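Local coordinates for beta-glucoside phosphorylase BglX (Unidentified, PDB 5VQE), which probably transfers the glucosyl group of beta-glucosides to phosphate, as a beta-glucoside phosphorylase of glycoside hydrolase family 3, at residues 505-510 with 525-530; 509-514 with 535-540; 29-34 with 328-333; 54-59 with 321-326; 147-152 with 190-195. All coordinates share one frame; numbering follows the deposited sequence.

In chain order, contacts 3 and 4 bring N-terminal residues together with helix 322-335, contact 5 is nested inside the loops they close, and contacts 1 and 2 follow. Contacts 3, 4 and 5 belong to the TIM-barrel-type N-terminal domain. The centres of contacts 3 and 4 are about 11 Å apart, and F326 touches D31 and L34. Contact 5 lies at the bound sugar, its centre about 30 Å from that of contact 3. Contacts 1 and 2 share strand 506-510 in the six-stranded sheet of the second domain, about 9 Å apart between centres. Nearest atoms of contacts 2 and 5 are about 5 Å apart, bringing this domain close to D152 in contact 5.

Contact 1: residues 505-510 with 525-530; sequences PTLFLS and TYINAY
S510 O accepts the backbone N-H of A529 at 2.8 Å, the last of four bonds that zip the strands in parallel. F508 uses both its backbone groups, N to T525 O and O from I527 N, and I527 O takes S510 N at 3.0 Å. Strands 506-510 and 525-528 are neighbours in a six-stranded mixed sheet, in the α/β domain that follows the barrel in this family. On one face, CG anti to the backbone N in both F508 and Y526 (chi1 -165° and -180°) starts the two side chains off the same way; the ring planes are 12° apart but slid, and F508 CD1 meets Y526 CE1 at 3.4 Å. Y526 OH makes a weak bond to N528 OD1, while N528 ND2 binds P514 O. An alanine at Y526 would probably leave F508 CD1 and S510 CB without their neighbour and N528 OD1 without this weak donor. On the other face, L509 CD2 packs against I527 CD1 at 3.7 Å, and L507 CD1 lies close to T525 CG2.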
# COMPACT_ATOMS: atom_id res chain seq x y z
N PRO A 505 36.92 -3.58 0.09
CA PRO A 505 35.72 -4.21 0.67
C PRO A 505 34.49 -3.35 0.46
O PRO A 505 34.52 -2.13 0.66
CB PRO A 505 36.08 -4.34 2.15
CG PRO A 505 37.58 -4.42 2.17
CD PRO A 505 38.02 -3.51 1.06
N THR A 506 33.40 -3.98 0.04
CA THR A 506 32.16 -3.27 -0.28
C THR A 506 30.98 -3.93 0.42
O THR A 506 30.80 -5.15 0.34
CB THR A 506 31.94 -3.23 -1.80
OG1 THR A 506 33.02 -2.54 -2.42
CG2 THR A 506 30.65 -2.52 -2.15
N LEU A 507 30.19 -3.12 1.12
CA LEU A 507 29.00 -3.55 1.83
C LEU A 507 27.79 -2.86 1.22
O LEU A 507 27.82 -1.64 1.02
CB LEU A 507 29.12 -3.21 3.32
CG LEU A 507 27.88 -3.33 4.20
CD1 LEU A 507 27.47 -4.78 4.34
CD2 LEU A 507 28.17 -2.72 5.57
N PHE A 508 26.74 -3.62 0.92
CA PHE A 508 25.55 -3.10 0.25
C PHE A 508 24.33 -3.26 1.16
O PHE A 508 24.02 -4.37 1.58
CB PHE A 508 25.31 -3.80 -1.09
CG PHE A 508 24.33 -3.08 -1.98
CD1 PHE A 508 22.97 -3.17 -1.75
CD2 PHE A 508 24.78 -2.30 -3.02
CE1 PHE A 508 22.07 -2.49 -2.56
CE2 PHE A 508 23.89 -1.62 -3.83
CZ PHE A 508 22.54 -1.72 -3.59
N LEU A 509 23.67 -2.14 1.46
CA LEU A 509 22.47 -2.11 2.29
C LEU A 509 21.30 -1.62 1.45
O LEU A 509 21.34 -0.49 0.94
CB LEU A 509 22.67 -1.17 3.49
CG LEU A 509 23.95 -1.32 4.31
CD1 LEU A 509 24.04 -0.18 5.31
CD2 LEU A 509 24.00 -2.66 5.00
N SER A 510 20.26 -2.43 1.34
CA SER A 510 19.00 -1.99 0.76
C SER A 510 18.01 -1.65 1.87
O SER A 510 17.75 -2.48 2.74
CB SER A 510 18.38 -3.04 -0.15
OG SER A 510 17.12 -2.57 -0.61
N THR A 525 28.72 -8.90 0.60
CA THR A 525 27.93 -8.74 1.82
C THR A 525 26.73 -7.86 1.50
O THR A 525 26.88 -6.73 1.03
CB THR A 525 28.77 -8.12 2.95
OG1 THR A 525 29.99 -8.86 3.09
CG2 THR A 525 28.01 -8.19 4.27
N TYR A 526 25.53 -8.39 1.74
CA TYR A 526 24.29 -7.75 1.32
C TYR A 526 23.25 -7.93 2.41
O TYR A 526 23.06 -9.04 2.92
CB TYR A 526 23.78 -8.37 0.01
CG TYR A 526 22.49 -7.75 -0.50
CD1 TYR A 526 22.51 -6.69 -1.39
CD2 TYR A 526 21.25 -8.22 -0.08
CE1 TYR A 526 21.34 -6.11 -1.85
CE2 TYR A 526 20.07 -7.65 -0.53
CZ TYR A 526 20.12 -6.59 -1.42
OH TYR A 526 18.95 -6.01 -1.88
N ILE A 527 22.58 -6.83 2.78
CA ILE A 527 21.59 -6.82 3.85
C ILE A 527 20.33 -6.13 3.34
O ILE A 527 20.40 -5.06 2.73
CB ILE A 527 22.12 -6.10 5.11
CG1 ILE A 527 23.33 -6.84 5.69
CG2 ILE A 527 21.03 -6.02 6.19
CD1 ILE A 527 24.20 -6.00 6.60
N ASN A 528 19.18 -6.75 3.60
CA ASN A 528 17.89 -6.16 3.30
C ASN A 528 17.27 -5.62 4.58
O ASN A 528 17.14 -6.36 5.57
CB ASN A 528 16.95 -7.19 2.67
CG ASN A 528 17.10 -7.28 1.16
OD1 ASN A 528 17.47 -6.31 0.50
ND2 ASN A 528 16.77 -8.45 0.61
N ALA A 529 16.86 -4.35 4.56
CA ALA A 529 16.18 -3.72 5.68
C ALA A 529 14.74 -3.32 5.37
O ALA A 529 14.00 -3.00 6.31
CB ALA A 529 16.96 -2.48 6.13
N TYR A 530 14.34 -3.29 4.10
CA TYR A 530 12.94 -3.19 3.65
C TYR A 530 12.29 -1.83 3.87
O TYR A 530 11.29 -1.51 3.22
CB TYR A 530 12.07 -4.25 4.33
CG TYR A 530 12.62 -5.65 4.34
CD1 TYR A 530 12.62 -6.43 3.20
CD2 TYR A 530 13.12 -6.20 5.52
CE1 TYR A 530 13.12 -7.72 3.21
CE2 TYR A 530 13.62 -7.48 5.54
CZ TYR A 530 13.62 -8.24 4.39
OH TYR A 530 14.12 -9.52 4.41

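Contact 2: residues 509-514 with 535-540; sequences LSFSNP and ATVRMM
F511 and L509 meet one turn and a half of helix 534-544 through apolar atoms alone, without a hydrogen bond between the segments. The F511 ring does most of this work along one side and at its tip. Its CD2 touches T536 CG2 at 4.0 Å, CE2 reaches V537 CG2 at 4.0 Å, and CZ lies 3.8 Å from M540 CE. The F511 and T536 side chains slide past each other in opposite directions, and that of V537 crosses F511 at about a right angle. M540 leaves the helix with CG anti to the backbone N and then bends at chi2 (67°) and chi3 (76°), a curled chain whose sulfur lies 3.9 Å from L509 CD2 and whose terminal methyl meets the ring.

Polar bonds stay within the loop that follows the strand. S510 OG donates to N513 O at 2.6 Å, from above that carbonyl's plane, and accepts S512 N at 3.3 Å, forming an ST turn just where the chain leaves the sheet. T536 OG1 is bonded to N533 OD1, and its CG2 is the atom that meets the ring.

Helix 534-544 thus packs on the L509 face of the mixed sheet in the α/β domain, where M540 also touches I527; Y473 stacks on F511, F434 of helix 429-441 touches L509 and V537, and A388 of helix 378-391 packs against T536.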
# COMPACT_ATOMS: atom_id res chain seq x y z
N LEU A 509 23.67 -2.14 1.46
CA LEU A 509 22.47 -2.11 2.29
C LEU A 509 21.30 -1.62 1.45
O LEU A 509 21.34 -0.49 0.94
CB LEU A 509 22.67 -1.17 3.49
CG LEU A 509 23.95 -1.32 4.31
CD1 LEU A 509 24.04 -0.18 5.31
CD2 LEU A 509 24.00 -2.66 5.00
N SER A 510 20.26 -2.43 1.34
CA SER A 510 19.00 -1.99 0.76
C SER A 510 18.01 -1.65 1.87
O SER A 510 17.75 -2.48 2.74
CB SER A 510 18.38 -3.04 -0.15
OG SER A 510 17.12 -2.57 -0.61
N PHE A 511 17.46 -0.44 1.82
CA PHE A 511 16.40 -0.02 2.73
C PHE A 511 15.03 -0.02 2.05
O PHE A 511 14.10 0.63 2.53
CB PHE A 511 16.74 1.35 3.31
CG PHE A 511 17.86 1.32 4.33
CD1 PHE A 511 19.19 1.31 3.91
CD2 PHE A 511 17.59 1.29 5.69
CE1 PHE A 511 20.23 1.29 4.84
CE2 PHE A 511 18.63 1.26 6.62
CZ PHE A 511 19.95 1.26 6.19
N SER A 512 14.89 -0.75 0.94
CA SER A 512 13.59 -0.92 0.32
C SER A 512 13.56 -2.19 -0.52
O SER A 512 13.30 -3.27 0.00
CB SER A 512 13.24 0.32 -0.50
OG SER A 512 11.85 0.38 -0.72
N ASN A 513 13.87 -2.08 -1.81
CA ASN A 513 13.75 -3.21 -2.73
C ASN A 513 14.61 -4.38 -2.27
O ASN A 513 15.83 -4.22 -2.10
CB ASN A 513 14.16 -2.76 -4.14
CG ASN A 513 13.92 -3.82 -5.20
OD1 ASN A 513 13.65 -4.98 -4.90
ND2 ASN A 513 14.04 -3.42 -6.46
N PRO A 514 14.04 -5.56 -2.03
CA PRO A 514 14.84 -6.69 -1.54
C PRO A 514 15.61 -7.43 -2.62
O PRO A 514 16.34 -8.37 -2.30
CB PRO A 514 13.77 -7.61 -0.93
CG PRO A 514 12.59 -7.37 -1.82
CD PRO A 514 12.60 -5.91 -2.11
N ALA A 535 13.97 4.53 12.58
CA ALA A 535 14.07 3.33 13.41
C ALA A 535 14.93 2.27 12.76
O ALA A 535 15.77 1.64 13.42
CB ALA A 535 12.67 2.78 13.69
N THR A 536 14.76 2.06 11.45
CA THR A 536 15.53 1.02 10.77
C THR A 536 16.99 1.42 10.63
O THR A 536 17.87 0.55 10.69
CB THR A 536 14.91 0.73 9.41
OG1 THR A 536 13.52 0.44 9.58
CG2 THR A 536 15.59 -0.46 8.73
N VAL A 537 17.25 2.71 10.45
CA VAL A 537 18.63 3.18 10.34
C VAL A 537 19.37 2.96 11.65
O VAL A 537 20.51 2.48 11.68
CB VAL A 537 18.66 4.66 9.91
CG1 VAL A 537 20.05 5.28 10.14
CG2 VAL A 537 18.26 4.81 8.44
N ARG A 538 18.74 3.32 12.77
CA ARG A 538 19.39 3.15 14.07
C ARG A 538 19.64 1.68 14.37
O ARG A 538 20.69 1.33 14.90
CB ARG A 538 18.55 3.80 15.18
CG ARG A 538 18.43 5.30 15.05
CD ARG A 538 17.77 5.94 16.25
NE ARG A 538 17.71 7.40 16.10
CZ ARG A 538 18.70 8.24 16.42
NH1 ARG A 538 19.83 7.79 16.93
NH2 ARG A 538 18.55 9.54 16.22
N MET A 539 18.70 0.81 14.03
CA MET A 539 18.91 -0.61 14.29
C MET A 539 19.94 -1.22 13.35
O MET A 539 20.66 -2.15 13.72
CB MET A 539 17.58 -1.37 14.21
CG MET A 539 16.64 -1.13 15.38
SD MET A 539 17.45 -1.37 16.99
CE MET A 539 18.08 -3.01 16.81
N MET A 540 20.03 -0.70 12.12
CA MET A 540 21.10 -1.13 11.23
C MET A 540 22.46 -0.87 11.86
O MET A 540 23.34 -1.73 11.84
CB MET A 540 20.98 -0.41 9.89
CG MET A 540 22.04 -0.79 8.87
SD MET A 540 21.90 -2.49 8.31
CE MET A 540 20.51 -2.34 7.20

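Contact 3: residues 29-34 with 328-333; sequences SDDEKL and ALQEGL
Helix 30-36, which precedes the first strand of the TIM-barrel-type domain, packs by L34, D30 and D31 against helix 322-335, which follows strand 316-317. The segment axes cross at 120° with a closest approach of 10.3 Å. L34 is the apolar centre of the contact. Its CD1 lies over the helix backbone, 3.7 Å from Q330 CA, and also approaches L333 CD2, while its CD2 faces L329 CB at 4.2 Å. L333 CD2 meets the D30 side chain, 3.7 Å from D30 OD2, the two side chains crossing at about a right angle.

Beside this apolar patch, Q330 NE2 donates to D31 OD1 at 3.0 Å. The N-H points straight at the oxygen (179°) and the acceptor lies in the amide plane, but the amide reaches the carboxylate from above its plane. The Q330 chain runs extended, CD anti to CA (chi2 176°), and ends at D31. S29 and E32 form a capping box, S29 OG accepting E32 N and E32 OE1 accepting S29 N.

Chemically, one straight amide–carboxylate bond borders a buried leucine cluster, and the negative charges of D30 and D31, in the first helical turn, are probably stabilised by the helix dipole.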
# COMPACT_ATOMS: atom_id res chain seq x y z
N SER A 29 -33.01 10.58 -3.77
CA SER A 29 -33.19 10.72 -5.21
C SER A 29 -32.17 9.86 -5.96
O SER A 29 -31.14 9.45 -5.42
CB SER A 29 -33.02 12.17 -5.65
OG SER A 29 -31.67 12.59 -5.45
N ASP A 30 -32.45 9.63 -7.24
CA ASP A 30 -31.47 8.94 -8.08
C ASP A 30 -30.14 9.67 -8.09
O ASP A 30 -29.08 9.04 -8.01
CB ASP A 30 -32.00 8.79 -9.51
CG ASP A 30 -33.08 7.74 -9.63
OD1 ASP A 30 -33.43 7.11 -8.61
OD2 ASP A 30 -33.56 7.53 -10.76
N ASP A 31 -30.16 11.00 -8.16
CA ASP A 31 -28.91 11.76 -8.15
C ASP A 31 -28.15 11.55 -6.84
O ASP A 31 -26.91 11.48 -6.84
CB ASP A 31 -29.20 13.24 -8.36
CG ASP A 31 -29.31 13.62 -9.83
OD1 ASP A 31 -29.04 12.76 -10.70
OD2 ASP A 31 -29.67 14.78 -10.10
N GLU A 32 -28.87 11.46 -5.72
CA GLU A 32 -28.21 11.23 -4.44
C GLU A 32 -27.67 9.81 -4.35
O GLU A 32 -26.60 9.58 -3.76
CB GLU A 32 -29.19 11.48 -3.29
CG GLU A 32 -29.45 12.94 -3.03
CD GLU A 32 -30.51 13.13 -1.96
OE1 GLU A 32 -31.62 12.57 -2.11
OE2 GLU A 32 -30.20 13.81 -0.97
N LYS A 33 -28.40 8.84 -4.89
CA LYS A 33 -27.90 7.47 -4.90
C LYS A 33 -26.65 7.36 -5.77
O LYS A 33 -25.66 6.75 -5.37
CB LYS A 33 -29.00 6.52 -5.39
CG LYS A 33 -30.09 6.26 -4.36
CD LYS A 33 -31.22 5.43 -4.98
CE LYS A 33 -32.45 5.39 -4.10
NZ LYS A 33 -33.54 4.59 -4.75
N LEU A 34 -26.68 7.97 -6.96
CA LEU A 34 -25.49 7.97 -7.82
C LEU A 34 -24.30 8.60 -7.10
O LEU A 34 -23.17 8.12 -7.24
CB LEU A 34 -25.79 8.70 -9.13
CG LEU A 34 -26.81 8.03 -10.06
CD1 LEU A 34 -27.15 8.92 -11.25
CD2 LEU A 34 -26.29 6.68 -10.54
N ALA A 328 -22.06 10.89 -16.85
CA ALA A 328 -21.99 9.54 -17.40
C ALA A 328 -22.81 8.57 -16.56
O ALA A 328 -23.47 7.67 -17.10
CB ALA A 328 -20.54 9.07 -17.49
N LEU A 329 -22.76 8.72 -15.23
CA LEU A 329 -23.57 7.85 -14.38
C LEU A 329 -25.05 8.15 -14.54
O LEU A 329 -25.87 7.23 -14.59
CB LEU A 329 -23.14 8.03 -12.92
CG LEU A 329 -21.79 7.43 -12.54
CD1 LEU A 329 -21.42 7.90 -11.14
CD2 LEU A 329 -21.80 5.93 -12.60
N GLN A 330 -25.43 9.43 -14.61
CA GLN A 330 -26.83 9.76 -14.82
C GLN A 330 -27.35 9.14 -16.10
O GLN A 330 -28.44 8.55 -16.13
CB GLN A 330 -27.01 11.28 -14.87
CG GLN A 330 -26.79 12.03 -13.57
CD GLN A 330 -26.90 13.53 -13.77
OE1 GLN A 330 -26.31 14.09 -14.69
NE2 GLN A 330 -27.67 14.19 -12.91
N GLU A 331 -26.58 9.27 -17.18
CA GLU A 331 -27.02 8.76 -18.47
C GLU A 331 -26.97 7.24 -18.53
O GLU A 331 -27.83 6.63 -19.16
CB GLU A 331 -26.16 9.38 -19.58
CG GLU A 331 -26.47 10.87 -19.75
CD GLU A 331 -25.60 11.56 -20.78
OE1 GLU A 331 -24.75 10.89 -21.40
OE2 GLU A 331 -25.78 12.78 -20.97
N GLY A 332 -25.99 6.63 -17.86
CA GLY A 332 -25.96 5.18 -17.76
C GLY A 332 -27.17 4.61 -17.04
O GLY A 332 -27.70 3.56 -17.42
N LEU A 333 -27.63 5.30 -15.99
CA LEU A 333 -28.85 4.88 -15.30
C LEU A 333 -30.07 5.07 -16.19
O LEU A 333 -30.93 4.18 -16.27
CB LEU A 333 -29.01 5.67 -14.00
CG LEU A 333 -30.20 5.32 -13.11
CD1 LEU A 333 -30.14 3.86 -12.64
CD2 LEU A 333 -30.28 6.27 -11.92

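Contact 4: residues 54-59 with 321-326; sequences MKHFLP and NPTEDF
The F326 ring has F57 CB over one face, a CH-pi contact 3.7 Å from the ring centroid and 17° off the normal, and H56 O lies over the same face. The two phenyl rings barely overlap: their planes are 24° apart and their centroids 5.2 Å. F57 CG takes the crowded position between the backbone N and the carbonyl carbon (chi1 49°), which puts it beside F326 CD1; F57 CD1 also touches F326 CB. At the edge of the F57 ring lies P322 O, 3.8 Å from F57 CE1. T323 OG1 lies over one face of the H56 imidazole, 3.1 Å from H56 ND1, and K55 CB over the other; H56 CD2 borders P322 CG at 3.9 Å.

An alanine at F326 would probably leave F57 CB without the ring beneath it and open a gap beside D31 and L34, which also touch this ring.

The loop before strand 61-64 rests on the first turn of helix 322-335, whose N-cap N321 accepts E324 N through OD1. I38 of strand 38-42 touches both phenylalanines. The interaction is mainly dispersive, aromatic carbons and a proline ring meeting at the helix start, with the more polar H56–T323 pair on the exposed side.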
# COMPACT_ATOMS: atom_id res chain seq x y z
N MET A 54 -18.23 18.40 -3.09
CA MET A 54 -19.68 18.41 -3.04
C MET A 54 -20.31 19.39 -4.02
O MET A 54 -21.51 19.66 -3.92
CB MET A 54 -20.16 18.73 -1.63
CG MET A 54 -19.77 17.72 -0.57
SD MET A 54 -20.05 18.39 1.08
CE MET A 54 -19.26 17.13 2.09
N LYS A 55 -19.54 19.94 -4.97
CA LYS A 55 -20.09 20.94 -5.88
C LYS A 55 -20.95 20.32 -6.98
O LYS A 55 -21.88 20.98 -7.47
CB LYS A 55 -18.96 21.74 -6.54
CG LYS A 55 -17.93 22.29 -5.58
N HIS A 56 -20.65 19.10 -7.41
CA HIS A 56 -21.31 18.51 -8.56
C HIS A 56 -22.21 17.35 -8.20
O HIS A 56 -23.00 16.91 -9.04
CB HIS A 56 -20.25 18.04 -9.56
CG HIS A 56 -19.26 19.11 -9.91
ND1 HIS A 56 -19.55 20.14 -10.78
CD2 HIS A 56 -17.99 19.32 -9.49
CE1 HIS A 56 -18.50 20.93 -10.88
NE2 HIS A 56 -17.54 20.45 -10.12
N PHE A 57 -22.10 16.84 -6.98
CA PHE A 57 -22.88 15.72 -6.47
C PHE A 57 -22.52 15.57 -5.00
O PHE A 57 -21.60 16.22 -4.51
CB PHE A 57 -22.59 14.43 -7.25
CG PHE A 57 -21.12 14.15 -7.41
CD1 PHE A 57 -20.47 14.46 -8.59
CD2 PHE A 57 -20.40 13.57 -6.38
CE1 PHE A 57 -19.13 14.21 -8.75
CE2 PHE A 57 -19.06 13.31 -6.53
CZ PHE A 57 -18.41 13.63 -7.72
N LEU A 58 -23.26 14.71 -4.32
CA LEU A 58 -23.01 14.47 -2.90
C LEU A 58 -22.34 13.11 -2.74
O LEU A 58 -23.00 12.07 -2.87
CB LEU A 58 -24.33 14.53 -2.11
CG LEU A 58 -25.05 15.88 -2.28
CD1 LEU A 58 -26.42 15.89 -1.57
CD2 LEU A 58 -24.20 17.07 -1.81
N PRO A 59 -21.03 13.06 -2.49
CA PRO A 59 -20.31 11.78 -2.56
C PRO A 59 -20.61 10.88 -1.38
O PRO A 59 -21.07 11.33 -0.32
CB PRO A 59 -18.84 12.19 -2.58
CG PRO A 59 -18.81 13.48 -1.84
CD PRO A 59 -20.12 14.17 -2.17
N ASN A 321 -12.80 14.13 -14.68
CA ASN A 321 -13.59 15.34 -14.70
C ASN A 321 -14.90 15.06 -13.97
O ASN A 321 -15.69 14.23 -14.44
CB ASN A 321 -13.87 15.79 -16.13
CG ASN A 321 -14.63 17.10 -16.20
OD1 ASN A 321 -15.86 17.12 -16.18
ND2 ASN A 321 -13.89 18.20 -16.25
N PRO A 322 -15.16 15.67 -12.81
CA PRO A 322 -16.31 15.23 -12.00
C PRO A 322 -17.66 15.53 -12.62
O PRO A 322 -18.59 14.72 -12.48
CB PRO A 322 -16.11 15.96 -10.66
CG PRO A 322 -15.17 17.07 -10.94
CD PRO A 322 -14.31 16.64 -12.08
N THR A 323 -17.81 16.66 -13.31
CA THR A 323 -19.07 16.92 -14.00
C THR A 323 -19.34 15.85 -15.04
O THR A 323 -20.44 15.31 -15.12
CB THR A 323 -19.03 18.31 -14.64
OG1 THR A 323 -18.82 19.30 -13.62
CG2 THR A 323 -20.33 18.60 -15.38
N GLU A 324 -18.33 15.53 -15.84
CA GLU A 324 -18.50 14.54 -16.90
C GLU A 324 -18.77 13.16 -16.32
O GLU A 324 -19.66 12.44 -16.80
CB GLU A 324 -17.25 14.51 -17.77
CG GLU A 324 -17.17 13.33 -18.72
CD GLU A 324 -16.03 13.46 -19.71
OE1 GLU A 324 -14.86 13.36 -19.29
OE2 GLU A 324 -16.31 13.69 -20.91
N ASP A 325 -18.03 12.77 -15.28
CA ASP A 325 -18.21 11.45 -14.69
C ASP A 325 -19.61 11.28 -14.12
O ASP A 325 -20.24 10.24 -14.30
CB ASP A 325 -17.15 11.21 -13.62
CG ASP A 325 -15.77 10.96 -14.20
OD1 ASP A 325 -15.64 10.91 -15.45
OD2 ASP A 325 -14.82 10.80 -13.41
N PHE A 326 -20.11 12.30 -13.43
CA PHE A 326 -21.44 12.19 -12.85
C PHE A 326 -22.50 12.14 -13.94
O PHE A 326 -23.46 11.37 -13.84
CB PHE A 326 -21.71 13.34 -11.88
CG PHE A 326 -22.94 13.14 -11.05
CD1 PHE A 326 -22.97 12.16 -10.08
CD2 PHE A 326 -24.07 13.92 -11.24
CE1 PHE A 326 -24.10 11.96 -9.30
CE2 PHE A 326 -25.21 13.73 -10.47
CZ PHE A 326 -25.23 12.75 -9.50

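Contact 5: residues 147-152 with 190-195; sequences PIIDID and TTIKHF. With G2F (2-deoxy-2-fluoro-alpha-D-glucopyranose), chain B.
D150 holds H194 by both oxygens. D150 OD2 takes H194 ND1 at 2.7 Å through its syn lone pair, with carboxylate and imidazole planes 21° apart, and D150 OD1 accepts H194 N at 2.9 Å from above the carboxylate plane, besides a bond from D198 N. The other imidazole nitrogen, H194 NE2, shares a hydrogen bond with O3 of the bound fluoroglucose at 2.8 Å. K193 NZ donates to sugar O3 and to O4, each at 3.0 Å, and is held by Y145 O and a salt bridge to E146. Its extended chain passes I148, whose CG1 lies 3.4 Å from K193 CE, while K193 CG lies 3.7 Å above the plane of the H194 ring, over its centre. I149 N donates to K193 O at 2.8 Å and K193 N to P147 O through a longer, less straight bond. The peptide before H194 is cis, and this Lys-His pair reaching a sugar hydroxyl from a barrel strand is a hallmark of the family 3 sugar-binding pocket.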
# COMPACT_ATOMS: atom_id res chain seq x y z
N PRO A 147 -5.47 -4.48 4.12
CA PRO A 147 -4.13 -4.89 3.68
C PRO A 147 -4.01 -5.37 2.24
O PRO A 147 -4.94 -5.85 1.61
CB PRO A 147 -3.82 -6.05 4.62
CG PRO A 147 -5.14 -6.72 4.76
CD PRO A 147 -6.16 -5.59 4.80
N ILE A 148 -2.79 -5.22 1.75
CA ILE A 148 -2.39 -5.73 0.45
C ILE A 148 -2.12 -7.22 0.58
O ILE A 148 -1.25 -7.64 1.35
CB ILE A 148 -1.16 -4.99 -0.07
CG1 ILE A 148 -1.54 -3.55 -0.41
CG2 ILE A 148 -0.56 -5.69 -1.31
CD1 ILE A 148 -0.38 -2.64 -0.65
N ILE A 149 -2.88 -8.03 -0.17
CA ILE A 149 -2.70 -9.47 -0.15
C ILE A 149 -2.28 -9.94 -1.54
O ILE A 149 -2.52 -11.09 -1.92
CB ILE A 149 -3.97 -10.19 0.34
CG1 ILE A 149 -5.19 -9.80 -0.50
CG2 ILE A 149 -4.18 -9.90 1.81
CD1 ILE A 149 -6.42 -10.65 -0.20
N ASP A 150 -1.64 -9.05 -2.30
CA ASP A 150 -0.91 -9.48 -3.48
C ASP A 150 0.25 -10.38 -3.09
O ASP A 150 0.78 -10.30 -1.98
CB ASP A 150 -0.36 -8.28 -4.25
CG ASP A 150 -1.44 -7.33 -4.71
OD1 ASP A 150 -2.54 -7.80 -5.05
OD2 ASP A 150 -1.16 -6.10 -4.74
N ILE A 151 0.64 -11.25 -4.01
CA ILE A 151 1.76 -12.16 -3.83
C ILE A 151 2.92 -11.61 -4.65
O ILE A 151 2.77 -11.34 -5.84
CB ILE A 151 1.41 -13.59 -4.29
CG1 ILE A 151 0.18 -14.13 -3.55
CG2 ILE A 151 2.60 -14.52 -4.10
CD1 ILE A 151 -0.38 -15.40 -4.16
N ASP A 152 4.08 -11.44 -4.01
CA ASP A 152 5.26 -10.90 -4.70
C ASP A 152 5.98 -12.00 -5.47
O ASP A 152 7.15 -12.30 -5.25
CB ASP A 152 6.19 -10.22 -3.69
CG ASP A 152 7.19 -9.27 -4.35
OD1 ASP A 152 6.90 -8.77 -5.45
OD2 ASP A 152 8.25 -9.01 -3.74
N THR A 190 -11.39 -2.44 6.92
CA THR A 190 -10.25 -2.83 6.11
C THR A 190 -10.67 -3.18 4.69
O THR A 190 -11.85 -3.41 4.39
CB THR A 190 -9.50 -4.02 6.72
OG1 THR A 190 -10.31 -5.20 6.63
CG2 THR A 190 -9.13 -3.75 8.18
N THR A 191 -9.67 -3.22 3.81
CA THR A 191 -9.85 -3.40 2.37
C THR A 191 -8.78 -4.37 1.88
O THR A 191 -7.60 -4.02 1.87
CB THR A 191 -9.69 -2.08 1.62
OG1 THR A 191 -10.46 -1.06 2.28
CG2 THR A 191 -10.14 -2.21 0.15
N ILE A 192 -9.17 -5.56 1.45
CA ILE A 192 -8.21 -6.45 0.81
C ILE A 192 -8.06 -6.05 -0.65
O ILE A 192 -9.06 -5.84 -1.36
CB ILE A 192 -8.61 -7.92 0.98
CG1 ILE A 192 -10.06 -8.19 0.54
CG2 ILE A 192 -8.36 -8.37 2.42
CD1 ILE A 192 -10.46 -9.67 0.63
N LYS A 193 -6.81 -5.94 -1.11
CA LYS A 193 -6.46 -5.48 -2.45
C LYS A 193 -5.17 -6.18 -2.86
O LYS A 193 -4.44 -6.69 -2.01
CB LYS A 193 -6.31 -3.95 -2.49
CG LYS A 193 -5.13 -3.38 -1.69
CD LYS A 193 -5.17 -1.85 -1.66
CE LYS A 193 -3.88 -1.26 -1.12
NZ LYS A 193 -3.95 0.23 -0.92
N HIS A 194 -4.88 -6.24 -4.16
CA HIS A 194 -5.64 -5.68 -5.29
C HIS A 194 -6.25 -6.82 -6.12
O HIS A 194 -5.53 -7.57 -6.77
CB HIS A 194 -4.72 -4.85 -6.19
CG HIS A 194 -4.00 -3.74 -5.48
ND1 HIS A 194 -2.77 -3.92 -4.87
CD2 HIS A 194 -4.31 -2.44 -5.30
CE1 HIS A 194 -2.37 -2.78 -4.34
NE2 HIS A 194 -3.28 -1.86 -4.59
N PHE A 195 -7.55 -6.96 -6.08
CA PHE A 195 -8.19 -8.11 -6.72
C PHE A 195 -8.26 -7.89 -8.23
O PHE A 195 -8.59 -6.79 -8.69
CB PHE A 195 -9.58 -8.29 -6.13
CG PHE A 195 -10.43 -9.33 -6.83
CD1 PHE A 195 -11.32 -8.95 -7.82
CD2 PHE A 195 -10.37 -10.66 -6.46
CE1 PHE A 195 -12.10 -9.89 -8.45
CE2 PHE A 195 -11.15 -11.61 -7.10
CZ PHE A 195 -12.02 -11.22 -8.10
C1 G2F B . -5.39 2.49 -6.59
C2 G2F B . -4.21 1.70 -5.93
C3 G2F B . -4.65 1.29 -4.49
C4 G2F B . -5.08 2.57 -3.72
C5 G2F B . -6.24 3.25 -4.52
C6 G2F B . -6.68 4.61 -3.83
O3 G2F B . -3.51 0.80 -3.83
O4 G2F B . -5.63 2.16 -2.50
O5 G2F B . -5.75 3.60 -5.81
O6 G2F B . -5.54 5.39 -3.62
F2 G2F B . -3.94 0.58 -6.64